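Local structure of CRP-like protein Clp (Xanthomonas campestris pv. campestris, 3IWZ) at residues Val45-Asp50 / Glu99-Thr104; Ser34-Tyr39 / Gln107-Glu112; Met178-Gly183 / Thr223-Gly228. The protein acts as a homodimeric global transcription factor that activates or represses virulence genes and appears to lose its DNA-binding ability when it binds cyclic di-GMP. All coordinates share one frame; numbering follows the deposited sequence.

Contact 1. Residues Val45-Asp50 / Glu99-Thr104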
ATOM      1  N   VAL D  45       5.600  -7.463 -18.176  1.00 35.79           N
ATOM      2  CA  VAL D  45       5.962  -8.814 -17.744  1.00 35.77           C
ATOM      3  C   VAL D  45       4.763  -9.674 -17.335  1.00 36.44           C
ATOM      4  O   VAL D  45       4.789 -10.892 -17.495  1.00 37.60           O
ATOM      5  CB  VAL D  45       6.983  -8.788 -16.592  1.00 36.58           C
ATOM      6  CG1 VAL D  45       7.494 -10.206 -16.331  1.00 36.07           C
ATOM      7  CG2 VAL D  45       8.140  -7.853 -16.937  1.00 33.82           C
ATOM      8  N   PHE D  46       3.732  -9.043 -16.774  1.00 35.32           N
ATOM      9  CA  PHE D  46       2.491  -9.727 -16.414  1.00 34.34           C
ATOM     10  C   PHE D  46       1.398  -8.698 -16.132  1.00 35.10           C
ATOM     11  O   PHE D  46       1.671  -7.601 -15.622  1.00 32.85           O
ATOM     12  CB  PHE D  46       2.667 -10.728 -15.242  1.00 32.78           C
ATOM     13  CG  PHE D  46       2.971 -10.106 -13.906  1.00 30.43           C
ATOM     14  CD1 PHE D  46       2.076  -9.234 -13.301  1.00 28.86           C
ATOM     15  CD2 PHE D  46       4.142 -10.428 -13.239  1.00 29.28           C
ATOM     16  CE1 PHE D  46       2.342  -8.691 -12.054  1.00 29.49           C
ATOM     17  CE2 PHE D  46       4.417  -9.888 -11.988  1.00 31.88           C
ATOM     18  CZ  PHE D  46       3.516  -9.018 -11.395  1.00 29.40           C
ATOM     19  N   ARG D  47       0.166  -9.050 -16.495  1.00 34.68           N
ATOM     20  CA  ARG D  47      -0.977  -8.163 -16.327  1.00 36.80           C
ATOM     21  C   ARG D  47      -2.021  -8.789 -15.398  1.00 38.78           C
ATOM     22  O   ARG D  47      -2.010  -9.999 -15.163  1.00 38.77           O
ATOM     23  CB  ARG D  47      -1.581  -7.870 -17.704  1.00 38.52           C
ATOM     24  CG  ARG D  47      -0.517  -7.684 -18.782  1.00 41.36           C
ATOM     25  CD  ARG D  47      -1.046  -7.067 -20.067  1.00 45.91           C
ATOM     26  NE  ARG D  47      -1.355  -5.654 -19.892  1.00 48.20           N
ATOM     27  CZ  ARG D  47      -2.570  -5.185 -19.646  1.00 50.02           C
ATOM     28  NH1 ARG D  47      -3.599  -6.019 -19.555  1.00 52.37           N
ATOM     29  NH2 ARG D  47      -2.752  -3.885 -19.474  1.00 50.75           N
ATOM     30  N   PRO D  48      -2.934  -7.973 -14.847  1.00 39.57           N
ATOM     31  CA  PRO D  48      -3.933  -8.573 -13.957  1.00 40.24           C
ATOM     32  C   PRO D  48      -4.610  -9.732 -14.671  1.00 41.21           C
ATOM     33  O   PRO D  48      -5.015  -9.595 -15.824  1.00 41.81           O
ATOM     34  CB  PRO D  48      -4.894  -7.415 -13.682  1.00 37.66           C
ATOM     35  CG  PRO D  48      -4.008  -6.221 -13.768  1.00 38.77           C
ATOM     36  CD  PRO D  48      -3.150  -6.521 -14.977  1.00 38.49           C
ATOM     37  N   GLY D  49      -4.703 -10.874 -13.996  1.00 41.41           N
ATOM     38  CA  GLY D  49      -5.350 -12.031 -14.589  1.00 42.81           C
ATOM     39  C   GLY D  49      -4.416 -13.200 -14.828  1.00 43.30           C
ATOM     40  O   GLY D  49      -4.826 -14.360 -14.764  1.00 43.42           O
ATOM     41  N   ASP D  50      -3.151 -12.901 -15.095  1.00 42.28           N
ATOM     42  CA  ASP D  50      -2.177 -13.952 -15.355  1.00 39.55           C
ATOM     43  C   ASP D  50      -1.932 -14.853 -14.153  1.00 39.78           C
ATOM     44  O   ASP D  50      -2.192 -14.475 -13.010  1.00 39.10           O
ATOM     45  CB  ASP D  50      -0.853 -13.343 -15.794  1.00 37.09           C
ATOM     46  CG  ASP D  50      -0.972 -12.568 -17.082  1.00 34.71           C
ATOM     47  OD1 ASP D  50      -1.778 -12.962 -17.948  1.00 32.03           O
ATOM     48  OD2 ASP D  50      -0.241 -11.572 -17.233  1.00 37.49           O
ATOM     49  N   GLU D  99      -2.739  -8.970  -9.603  1.00 35.61           N
ATOM     50  CA  GLU D  99      -3.685  -7.887  -9.388  1.00 35.45           C
ATOM     51  C   GLU D  99      -3.176  -6.584 -10.012  1.00 33.89           C
ATOM     52  O   GLU D  99      -3.894  -5.591 -10.074  1.00 34.73           O
ATOM     53  CB  GLU D  99      -3.934  -7.687  -7.888  1.00 37.09           C
ATOM     54  CG  GLU D  99      -5.398  -7.381  -7.572  1.00 41.78           C
ATOM     55  CD  GLU D  99      -6.285  -8.581  -7.812  1.00 42.74           C
ATOM     56  OE1 GLU D  99      -7.339  -8.424  -8.454  1.00 46.62           O
ATOM     57  OE2 GLU D  99      -5.927  -9.686  -7.357  1.00 45.70           O
ATOM     58  N   VAL D 100      -1.937  -6.590 -10.489  1.00 32.00           N
ATOM     59  CA  VAL D 100      -1.371  -5.387 -11.090  1.00 29.67           C
ATOM     60  C   VAL D 100      -0.520  -5.714 -12.311  1.00 29.00           C
ATOM     61  O   VAL D 100      -0.253  -6.883 -12.603  1.00 29.78           O
ATOM     62  CB  VAL D 100      -0.459  -4.630 -10.090  1.00 27.69           C
ATOM     63  CG1 VAL D 100      -1.207  -4.339  -8.808  1.00 29.28           C
ATOM     64  CG2 VAL D 100       0.790  -5.450  -9.799  1.00 27.62           C
ATOM     65  N   ILE D 101      -0.090  -4.659 -12.995  1.00 28.28           N
ATOM     66  CA  ILE D 101       0.774  -4.753 -14.164  1.00 28.32           C
ATOM     67  C   ILE D 101       2.218  -4.503 -13.750  1.00 28.03           C
ATOM     68  O   ILE D 101       2.498  -3.565 -13.001  1.00 27.62           O
ATOM     69  CB  ILE D 101       0.477  -3.667 -15.215  1.00 26.58           C
ATOM     70  CG1 ILE D 101      -0.977  -3.724 -15.674  1.00 26.98           C
ATOM     71  CG2 ILE D 101       1.409  -3.848 -16.403  1.00 26.90           C
ATOM     72  CD1 ILE D 101      -1.314  -2.672 -16.742  1.00 29.18           C
ATOM     73  N   LEU D 102       3.121  -5.348 -14.246  1.00 28.87           N
ATOM     74  CA  LEU D 102       4.556  -5.217 -14.013  1.00 28.98           C
ATOM     75  C   LEU D 102       5.114  -4.880 -15.396  1.00 30.90           C
ATOM     76  O   LEU D 102       5.153  -5.733 -16.289  1.00 30.45           O
ATOM     77  CB  LEU D 102       5.165  -6.527 -13.521  1.00 28.85           C
ATOM     78  CG  LEU D 102       6.694  -6.542 -13.449  1.00 26.85           C
ATOM     79  CD1 LEU D 102       7.175  -5.520 -12.418  1.00 27.66           C
ATOM     80  CD2 LEU D 102       7.184  -7.939 -13.091  1.00 26.24           C
ATOM     81  N   ARG D 103       5.546  -3.636 -15.567  1.00 31.33           N
ATOM     82  CA  ARG D 103       6.039  -3.157 -16.852  1.00 31.66           C
ATOM     83  C   ARG D 103       7.466  -2.612 -16.799  1.00 34.11           C
ATOM     84  O   ARG D 103       7.782  -1.744 -15.984  1.00 36.60           O
ATOM     85  CB  ARG D 103       5.057  -2.090 -17.348  1.00 32.80           C
ATOM     86  CG  ARG D 103       5.472  -1.246 -18.533  1.00 34.97           C
ATOM     87  CD  ARG D 103       4.396  -0.189 -18.796  1.00 33.89           C
ATOM     88  NE  ARG D 103       3.110  -0.796 -19.150  1.00 35.37           N
ATOM     89  CZ  ARG D 103       1.948  -0.144 -19.176  1.00 32.90           C
ATOM     90  NH1 ARG D 103       1.888   1.147 -18.863  1.00 32.77           N
ATOM     91  NH2 ARG D 103       0.845  -0.785 -19.521  1.00 29.43           N
ATOM     92  N   THR D 104       8.335  -3.139 -17.660  1.00 34.37           N
ATOM     93  CA  THR D 104       9.725  -2.678 -17.731  1.00 35.23           C
ATOM     94  C   THR D 104       9.733  -1.250 -18.286  1.00 34.68           C
ATOM     95  O   THR D 104       8.999  -0.941 -19.221  1.00 34.06           O
ATOM     96  CB  THR D 104      10.577  -3.559 -18.676  1.00 36.27           C
ATOM     97  OG1 THR D 104      10.041  -3.491 -20.010  1.00 38.06           O
ATOM     98  CG2 THR D 104      10.594  -5.006 -18.197  1.00 33.25           C
TER

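Contact 2. Residues Ser34-Tyr39 / Gln107-Glu112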
ATOM      1  N   SER D  34      17.530 -19.476  -9.295  1.00 52.54           N
ATOM      2  CA  SER D  34      16.638 -18.709 -10.154  1.00 52.86           C
ATOM      3  C   SER D  34      16.988 -18.759 -11.638  1.00 53.94           C
ATOM      4  O   SER D  34      18.112 -19.086 -12.023  1.00 53.72           O
ATOM      5  CB  SER D  34      16.618 -17.249  -9.714  1.00 51.18           C
ATOM      6  OG  SER D  34      17.857 -16.636 -10.011  1.00 50.51           O
ATOM      7  N   HIS D  35      16.002 -18.406 -12.457  1.00 55.11           N
ATOM      8  CA  HIS D  35      16.140 -18.376 -13.906  1.00 55.87           C
ATOM      9  C   HIS D  35      16.183 -16.917 -14.368  1.00 55.25           C
ATOM     10  O   HIS D  35      15.159 -16.227 -14.393  1.00 54.52           O
ATOM     11  CB  HIS D  35      14.950 -19.111 -14.547  1.00 58.73           C
ATOM     12  CG  HIS D  35      15.020 -19.213 -16.043  1.00 62.18           C
ATOM     13  ND1 HIS D  35      16.197 -19.445 -16.723  1.00 62.85           N
ATOM     14  CD2 HIS D  35      14.045 -19.167 -16.983  1.00 63.25           C
ATOM     15  CE1 HIS D  35      15.945 -19.538 -18.018  1.00 62.62           C
ATOM     16  NE2 HIS D  35      14.648 -19.373 -18.203  1.00 63.41           N
ATOM     17  N   ARG D  36      17.376 -16.446 -14.709  1.00 54.37           N
ATOM     18  CA  ARG D  36      17.559 -15.077 -15.175  1.00 54.16           C
ATOM     19  C   ARG D  36      17.128 -14.942 -16.632  1.00 54.44           C
ATOM     20  O   ARG D  36      17.536 -15.727 -17.487  1.00 54.98           O
ATOM     21  CB  ARG D  36      19.031 -14.662 -15.046  1.00 54.40           C
ATOM     22  CG  ARG D  36      19.538 -14.473 -13.616  1.00 55.85           C
ATOM     23  CD  ARG D  36      20.785 -15.315 -13.371  1.00 58.13           C
ATOM     24  NE  ARG D  36      21.751 -14.672 -12.480  1.00 59.75           N
ATOM     25  CZ  ARG D  36      22.378 -13.529 -12.750  1.00 60.45           C
ATOM     26  NH1 ARG D  36      22.138 -12.892 -13.890  1.00 59.69           N
ATOM     27  NH2 ARG D  36      23.257 -13.024 -11.887  1.00 60.01           N
ATOM     28  N   ARG D  37      16.304 -13.942 -16.916  1.00 54.83           N
ATOM     29  CA  ARG D  37      15.837 -13.714 -18.275  1.00 54.69           C
ATOM     30  C   ARG D  37      15.850 -12.226 -18.598  1.00 53.68           C
ATOM     31  O   ARG D  37      15.434 -11.405 -17.779  1.00 52.93           O
ATOM     32  CB  ARG D  37      14.420 -14.259 -18.449  1.00 55.89           C
ATOM     33  CG  ARG D  37      13.856 -14.073 -19.850  1.00 58.92           C
ATOM     34  CD  ARG D  37      12.394 -14.509 -19.923  1.00 62.12           C
ATOM     35  NE  ARG D  37      12.187 -15.856 -19.391  1.00 64.77           N
ATOM     36  CZ  ARG D  37      11.001 -16.448 -19.293  1.00 65.97           C
ATOM     37  NH1 ARG D  37       9.906 -15.813 -19.693  1.00 66.55           N
ATOM     38  NH2 ARG D  37      10.905 -17.674 -18.794  1.00 65.34           N
ATOM     39  N   ARG D  38      16.335 -11.885 -19.789  1.00 51.75           N
ATOM     40  CA  ARG D  38      16.395 -10.496 -20.232  1.00 50.36           C
ATOM     41  C   ARG D  38      15.048 -10.079 -20.823  1.00 48.07           C
ATOM     42  O   ARG D  38      14.398 -10.864 -21.510  1.00 48.37           O
ATOM     43  CB  ARG D  38      17.502 -10.329 -21.285  1.00 53.85           C
ATOM     44  CG  ARG D  38      18.910 -10.669 -20.787  1.00 55.95           C
ATOM     45  CD  ARG D  38      19.566  -9.509 -20.036  1.00 58.00           C
ATOM     46  NE  ARG D  38      20.039  -8.456 -20.935  1.00 59.64           N
ATOM     47  CZ  ARG D  38      20.967  -8.633 -21.873  1.00 59.55           C
ATOM     48  NH1 ARG D  38      21.530  -9.825 -22.043  1.00 59.46           N
ATOM     49  NH2 ARG D  38      21.325  -7.623 -22.654  1.00 59.92           N
ATOM     50  N   TYR D  39      14.624  -8.847 -20.549  1.00 44.39           N
ATOM     51  CA  TYR D  39      13.351  -8.350 -21.067  1.00 41.46           C
ATOM     52  C   TYR D  39      13.553  -7.039 -21.796  1.00 40.15           C
ATOM     53  O   TYR D  39      14.328  -6.189 -21.362  1.00 41.35           O
ATOM     54  CB  TYR D  39      12.344  -8.118 -19.932  1.00 38.86           C
ATOM     55  CG  TYR D  39      11.949  -9.369 -19.196  1.00 37.37           C
ATOM     56  CD1 TYR D  39      10.755 -10.031 -19.484  1.00 35.79           C
ATOM     57  CD2 TYR D  39      12.790  -9.914 -18.232  1.00 34.40           C
ATOM     58  CE1 TYR D  39      10.418 -11.205 -18.824  1.00 36.91           C
ATOM     59  CE2 TYR D  39      12.464 -11.080 -17.577  1.00 35.59           C
ATOM     60  CZ  TYR D  39      11.283 -11.720 -17.875  1.00 34.97           C
ATOM     61  OH  TYR D  39      10.991 -12.881 -17.218  1.00 41.31           O
ATOM     62  N   GLN D 107      15.388  -1.691 -20.526  1.00 44.86           N
ATOM     63  CA  GLN D 107      15.720  -3.086 -20.779  1.00 46.23           C
ATOM     64  C   GLN D 107      16.022  -3.650 -19.387  1.00 44.91           C
ATOM     65  O   GLN D 107      16.679  -2.991 -18.586  1.00 45.47           O
ATOM     66  CB  GLN D 107      16.950  -3.173 -21.686  1.00 46.43           C
ATOM     67  CG  GLN D 107      17.220  -4.547 -22.273  1.00 50.39           C
ATOM     68  CD  GLN D 107      17.987  -4.470 -23.588  1.00 53.92           C
ATOM     69  OE1 GLN D 107      19.096  -4.995 -23.705  1.00 54.22           O
ATOM     70  NE2 GLN D 107      17.396  -3.808 -24.585  1.00 53.09           N
ATOM     71  N   CYS D 108      15.557  -4.856 -19.090  1.00 43.14           N
ATOM     72  CA  CYS D 108      15.784  -5.408 -17.756  1.00 43.86           C
ATOM     73  C   CYS D 108      16.233  -6.851 -17.684  1.00 41.99           C
ATOM     74  O   CYS D 108      15.979  -7.647 -18.583  1.00 43.17           O
ATOM     75  CB  CYS D 108      14.503  -5.296 -16.909  1.00 45.16           C
ATOM     76  SG  CYS D 108      13.871  -3.641 -16.656  1.00 48.78           S
ATOM     77  N   GLU D 109      16.891  -7.174 -16.577  1.00 41.49           N
ATOM     78  CA  GLU D 109      17.328  -8.531 -16.299  1.00 42.25           C
ATOM     79  C   GLU D 109      16.549  -8.888 -15.029  1.00 40.88           C
ATOM     80  O   GLU D 109      16.705  -8.237 -14.000  1.00 40.46           O
ATOM     81  CB  GLU D 109      18.833  -8.590 -16.018  1.00 42.60           C
ATOM     82  CG  GLU D 109      19.519  -9.766 -16.701  1.00 47.07           C
ATOM     83  CD  GLU D 109      20.614 -10.396 -15.866  1.00 48.66           C
ATOM     84  OE1 GLU D 109      21.528  -9.666 -15.420  1.00 50.20           O
ATOM     85  OE2 GLU D 109      20.564 -11.630 -15.668  1.00 47.34           O
ATOM     86  N   LEU D 110      15.684  -9.890 -15.114  1.00 41.03           N
ATOM     87  CA  LEU D 110      14.891 -10.302 -13.961  1.00 40.83           C
ATOM     88  C   LEU D 110      15.099 -11.776 -13.676  1.00 41.59           C
ATOM     89  O   LEU D 110      15.045 -12.603 -14.581  1.00 41.91           O
ATOM     90  CB  LEU D 110      13.397 -10.053 -14.210  1.00 39.16           C
ATOM     91  CG  LEU D 110      12.957  -8.638 -14.603  1.00 38.99           C
ATOM     92  CD1 LEU D 110      11.457  -8.608 -14.802  1.00 37.15           C
ATOM     93  CD2 LEU D 110      13.371  -7.648 -13.534  1.00 37.37           C
ATOM     94  N   ALA D 111      15.342 -12.101 -12.415  1.00 43.20           N
ATOM     95  CA  ALA D 111      15.528 -13.482 -12.012  1.00 45.40           C
ATOM     96  C   ALA D 111      14.210 -13.939 -11.407  1.00 46.92           C
ATOM     97  O   ALA D 111      13.734 -13.341 -10.445  1.00 51.33           O
ATOM     98  CB  ALA D 111      16.645 -13.583 -10.982  1.00 45.54           C
ATOM     99  N   GLU D 112      13.613 -14.984 -11.968  1.00 47.08           N
ATOM    100  CA  GLU D 112      12.353 -15.488 -11.447  1.00 47.20           C
ATOM    101  C   GLU D 112      12.483 -16.860 -10.793  1.00 47.39           C
ATOM    102  O   GLU D 112      13.359 -17.656 -11.144  1.00 46.62           O
ATOM    103  CB  GLU D 112      11.285 -15.538 -12.551  1.00 48.45           C
ATOM    104  CG  GLU D 112      11.626 -16.410 -13.745  1.00 52.12           C
ATOM    105  CD  GLU D 112      10.420 -16.678 -14.638  1.00 53.61           C
ATOM    106  OE1 GLU D 112      10.620 -17.202 -15.754  1.00 55.38           O
ATOM    107  OE2 GLU D 112       9.276 -16.379 -14.223  1.00 52.37           O
TER

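Contact 3. Residues Met178-Gly183 / Thr223-Gly228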
ATOM      1  N   MET D 178      18.534  14.687 -15.411  1.00 66.07           N
ATOM      2  CA  MET D 178      19.734  15.193 -16.060  1.00 67.16           C
ATOM      3  C   MET D 178      19.759  16.716 -15.897  1.00 67.22           C
ATOM      4  O   MET D 178      18.987  17.425 -16.545  1.00 67.65           O
ATOM      5  CB  MET D 178      19.724  14.826 -17.549  1.00 68.30           C
ATOM      6  CG  MET D 178      21.108  14.586 -18.150  1.00 71.19           C
ATOM      7  SD  MET D 178      21.800  12.921 -17.816  1.00 74.70           S
ATOM      8  CE  MET D 178      22.552  13.160 -16.186  1.00 72.79           C
ATOM      9  N   SER D 179      20.632  17.211 -15.019  1.00 66.74           N
ATOM     10  CA  SER D 179      20.755  18.653 -14.769  1.00 66.09           C
ATOM     11  C   SER D 179      20.715  19.468 -16.072  1.00 64.48           C
ATOM     12  O   SER D 179      21.160  19.001 -17.122  1.00 64.23           O
ATOM     13  CB  SER D 179      22.054  18.946 -14.003  1.00 66.99           C
ATOM     14  OG  SER D 179      22.077  18.285 -12.743  1.00 66.51           O
ATOM     15  N   HIS D 180      20.195  20.692 -15.981  1.00 63.35           N
ATOM     16  CA  HIS D 180      20.041  21.588 -17.130  1.00 62.42           C
ATOM     17  C   HIS D 180      20.400  23.022 -16.712  1.00 62.49           C
ATOM     18  O   HIS D 180      20.289  23.372 -15.536  1.00 62.85           O
ATOM     19  CB  HIS D 180      18.575  21.523 -17.589  1.00 61.95           C
ATOM     20  CG  HIS D 180      18.342  21.968 -19.000  1.00 61.25           C
ATOM     21  ND1 HIS D 180      18.395  23.289 -19.388  1.00 61.73           N
ATOM     22  CD2 HIS D 180      18.019  21.263 -20.110  1.00 61.28           C
ATOM     23  CE1 HIS D 180      18.113  23.379 -20.676  1.00 61.52           C
ATOM     24  NE2 HIS D 180      17.880  22.164 -21.137  1.00 60.92           N
ATOM     25  N   PRO D 181      20.853  23.863 -17.665  1.00 63.21           N
ATOM     26  CA  PRO D 181      21.217  25.256 -17.360  1.00 63.33           C
ATOM     27  C   PRO D 181      20.042  26.051 -16.777  1.00 63.55           C
ATOM     28  O   PRO D 181      20.235  27.036 -16.057  1.00 63.71           O
ATOM     29  CB  PRO D 181      21.652  25.805 -18.718  1.00 63.28           C
ATOM     30  CG  PRO D 181      22.251  24.602 -19.380  1.00 63.47           C
ATOM     31  CD  PRO D 181      21.244  23.518 -19.046  1.00 62.97           C
ATOM     32  N   GLN D 182      18.827  25.617 -17.104  1.00 63.42           N
ATOM     33  CA  GLN D 182      17.611  26.270 -16.627  1.00 62.85           C
ATOM     34  C   GLN D 182      17.191  25.709 -15.278  1.00 62.84           C
ATOM     35  O   GLN D 182      16.791  26.452 -14.377  1.00 63.12           O
ATOM     36  CB  GLN D 182      16.476  26.074 -17.634  1.00 61.94           C
ATOM     37  CG  GLN D 182      16.648  26.865 -18.914  1.00 61.75           C
ATOM     38  CD  GLN D 182      16.848  28.342 -18.643  1.00 61.80           C
ATOM     39  OE1 GLN D 182      16.165  28.924 -17.800  1.00 61.01           O
ATOM     40  NE2 GLN D 182      17.784  28.960 -19.363  1.00 61.73           N
ATOM     41  N   GLY D 183      17.279  24.388 -15.154  1.00 62.17           N
ATOM     42  CA  GLY D 183      16.910  23.725 -13.919  1.00 61.32           C
ATOM     43  C   GLY D 183      17.321  22.265 -13.934  1.00 60.50           C
ATOM     44  O   GLY D 183      18.455  21.925 -13.592  1.00 60.57           O
ATOM     45  N   THR D 223      10.363  15.567 -23.317  1.00 60.86           N
ATOM     46  CA  THR D 223      11.015  15.878 -22.053  1.00 60.06           C
ATOM     47  C   THR D 223      10.466  17.138 -21.379  1.00 58.94           C
ATOM     48  O   THR D 223       9.720  17.907 -21.985  1.00 58.27           O
ATOM     49  CB  THR D 223      12.541  16.027 -22.260  1.00 60.28           C
ATOM     50  OG1 THR D 223      12.807  16.416 -23.615  1.00 60.29           O
ATOM     51  CG2 THR D 223      13.249  14.716 -21.964  1.00 59.23           C
ATOM     52  N   VAL D 224      10.843  17.338 -20.117  1.00 58.52           N
ATOM     53  CA  VAL D 224      10.395  18.494 -19.342  1.00 56.89           C
ATOM     54  C   VAL D 224      11.556  19.138 -18.600  1.00 58.30           C
ATOM     55  O   VAL D 224      12.253  18.474 -17.830  1.00 59.48           O
ATOM     56  CB  VAL D 224       9.341  18.092 -18.297  1.00 54.92           C
ATOM     57  CG1 VAL D 224       8.987  19.292 -17.423  1.00 52.91           C
ATOM     58  CG2 VAL D 224       8.112  17.546 -18.986  1.00 54.10           C
ATOM     59  N   VAL D 225      11.758  20.433 -18.818  1.00 58.17           N
ATOM     60  CA  VAL D 225      12.840  21.129 -18.142  1.00 58.51           C
ATOM     61  C   VAL D 225      12.252  21.970 -17.017  1.00 58.45           C
ATOM     62  O   VAL D 225      11.815  23.095 -17.234  1.00 58.55           O
ATOM     63  CB  VAL D 225      13.621  22.044 -19.113  1.00 58.14           C
ATOM     64  CG1 VAL D 225      14.906  22.514 -18.450  1.00 58.81           C
ATOM     65  CG2 VAL D 225      13.932  21.300 -20.407  1.00 57.02           C
ATOM     66  N   LEU D 226      12.236  21.405 -15.817  1.00 59.91           N
ATOM     67  CA  LEU D 226      11.694  22.091 -14.647  1.00 60.23           C
ATOM     68  C   LEU D 226      12.641  23.186 -14.198  1.00 60.35           C
ATOM     69  O   LEU D 226      13.722  22.898 -13.689  1.00 61.50           O
ATOM     70  CB  LEU D 226      11.497  21.109 -13.488  1.00 58.93           C
ATOM     71  CG  LEU D 226      10.945  21.699 -12.182  1.00 59.20           C
ATOM     72  CD1 LEU D 226       9.435  21.898 -12.302  1.00 58.99           C
ATOM     73  CD2 LEU D 226      11.255  20.766 -11.021  1.00 57.86           C
ATOM     74  N   TYR D 227      12.238  24.438 -14.384  1.00 61.24           N
ATOM     75  CA  TYR D 227      13.064  25.565 -13.972  1.00 61.84           C
ATOM     76  C   TYR D 227      13.284  25.499 -12.470  1.00 63.15           C
ATOM     77  O   TYR D 227      12.405  25.072 -11.714  1.00 63.12           O
ATOM     78  CB  TYR D 227      12.384  26.891 -14.323  1.00 60.31           C
ATOM     79  CG  TYR D 227      12.138  27.078 -15.802  1.00 59.98           C
ATOM     80  CD1 TYR D 227      11.221  28.024 -16.262  1.00 59.32           C
ATOM     81  CD2 TYR D 227      12.809  26.299 -16.745  1.00 59.18           C
ATOM     82  CE1 TYR D 227      10.973  28.186 -17.628  1.00 59.69           C
ATOM     83  CE2 TYR D 227      12.573  26.452 -18.109  1.00 59.15           C
ATOM     84  CZ  TYR D 227      11.653  27.396 -18.544  1.00 59.52           C
ATOM     85  OH  TYR D 227      11.416  27.542 -19.890  1.00 59.04           O
ATOM     86  N   GLY D 228      14.465  25.921 -12.041  1.00 65.00           N
ATOM     87  CA  GLY D 228      14.773  25.908 -10.627  1.00 66.44           C
ATOM     88  C   GLY D 228      15.480  24.652 -10.177  1.00 67.79           C
ATOM     89  O   GLY D 228      16.653  24.442 -10.502  1.00 68.24           O
TER

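Contact 1. Residues Val45-Asp50 / Glu99-Thr104
Leu102 lies against Phe46 and Val45 where two antiparallel strands meet in the jelly-roll beta barrel of the cyclic nucleotide-binding domain, an example of one leucine serving two neighbours. Its CB sits squarely over the centre of the Phe46 ring in a CH-pi contact, 3.7 Å from the centroid. The other end of the side chain is shared, for CD2 touches both Phe46 CE2 and, at 3.6 Å, Val45 CB. Phe46 CG stands between its own backbone N and carbonyl carbon (chi1 68°). In the plane of the ring, the carbonyl oxygen of Val100 meets the edge at CE1, 3.2 Å away, where the ring hydrogens carry slight positive charge. Phe46 also takes part in a cation-pi interaction with Arg98. The backbones are tied by Leu102 N to Phe46 O at 3.0 Å, a nearly straight bond, while the return bond from Val45 N to Leu102 O is bent and weak. Beyond the pair, Asp50 OD2 accepts the N-H of Arg47 within a turn, and Pro48 CD still rests on Ile101 CG1 at 3.6 Å.

Contact 2. Residues Ser34-Tyr39 / Gln107-Glu112
The Tyr39 ring has Leu110 CD1 over one face, 4.2 Å from the ring centroid, and the carbonyl oxygen of Cys108 in plane at its edge. Tyr39 CG is anti to the carbonyl carbon (chi1 -64°), and the two side chains cross at about a right angle, with Tyr39 CE2 touching Leu110 CB at 3.6 Å. The guanidinium groups divide in the same way. Arg36 receives Glu109 OE2 at its edge, where NH1 makes a salt bridge of 2.7 Å. Arg37 instead has Glu112 OE1 over a face: NH2 and OE1 are 3.1 Å apart, the two planes stand nearly perpendicular at 88°, and no N-H points at the oxygen. Arg38 adds its aliphatic part, CD lying 3.3 Å from Glu109 CG.

Between the face of Tyr39, Arg37, Leu110 and Glu112 and that of Arg36, Arg38, Glu109 and Ala111, strands 35-39 and 108-112 run antiparallel in a regular ladder, with His35, Arg37 and Tyr39 each exchanging two backbone hydrogen bonds with Glu112, Leu110 and Cys108. Tyr39 and Leu110, with Tyr56 and Val58, belong to the barrel interior, whereas Ala111 meets Leu31 of helix 24-32. This edge of the domain is rich in arginine, and the two glutamates probably offset part of its positive charge, Glu109 through a close salt bridge near the guanidinium plane and Glu112 by electrostatic attraction alone.

Contact 3. Residues Met178-Gly183 / Thr223-Gly228
Gly183 and Tyr227 face each other as an antiparallel non-hydrogen-bonded pair, their CA atoms 4.3 Å apart, and next to them Gly228 N gives a long, weak hydrogen bond to Gln182 O. Glycine suits this spot: Gly183 CA packs 3.3 Å from Leu226 O in a CA-H...O contact, and a CB there would collide with that oxygen. Two residues back along the strand from Tyr227, Val225 CG1 stands over the centre of the His180 imidazole, 3.6 Å from its centroid, a CH-pi contact in which the two side chains cross at about a right angle. His180 CG is anti to the backbone N (chi1 -159°), close to the valine methyl. His180 ND1 accepts the N-H of Gln182 in the ring plane at 3.3 Å, a bond that would favour this rotation of the ring. Gln182 in turn lies beside Tyr227, its CB 3.8 Å from Tyr227 CD2. The turn between strands 178-179 and 183-186 closes over strand 223-227, which with strand 217-220 forms the hairpin corresponding to the wing of CRP-family winged helix-turn-helix domains. Strand 223-227 runs between strands 183-186 and 217-220, and Leu226 reaches His169 and Ser172 of helix 160-172.

Overall arrangement
Contacts 1 and 2 illustrate how a jelly roll is built from nested strand pairs: Val45-Asp50 / Glu99-Thr104 lies along the chain inside the loop that Ser34-Tyr39 / Gln107-Glu112 closes. They belong to two different sheets, their centres 15 Å apart, yet meet in the interior, where Val45 CG2 is 4.0 Å from Leu110 CD1 and Tyr39 packs on Val45 and Thr104. Both fall within the region assigned to cyclic nucleotide binding. Contact 3 belongs to the DNA-binding domain, its centre about 33 Å from either of the others and its nearest atoms about 16 Å away. An effect of cyclic di-GMP on DNA binding would thus probably involve rearranged domains, in keeping with the proposed opening.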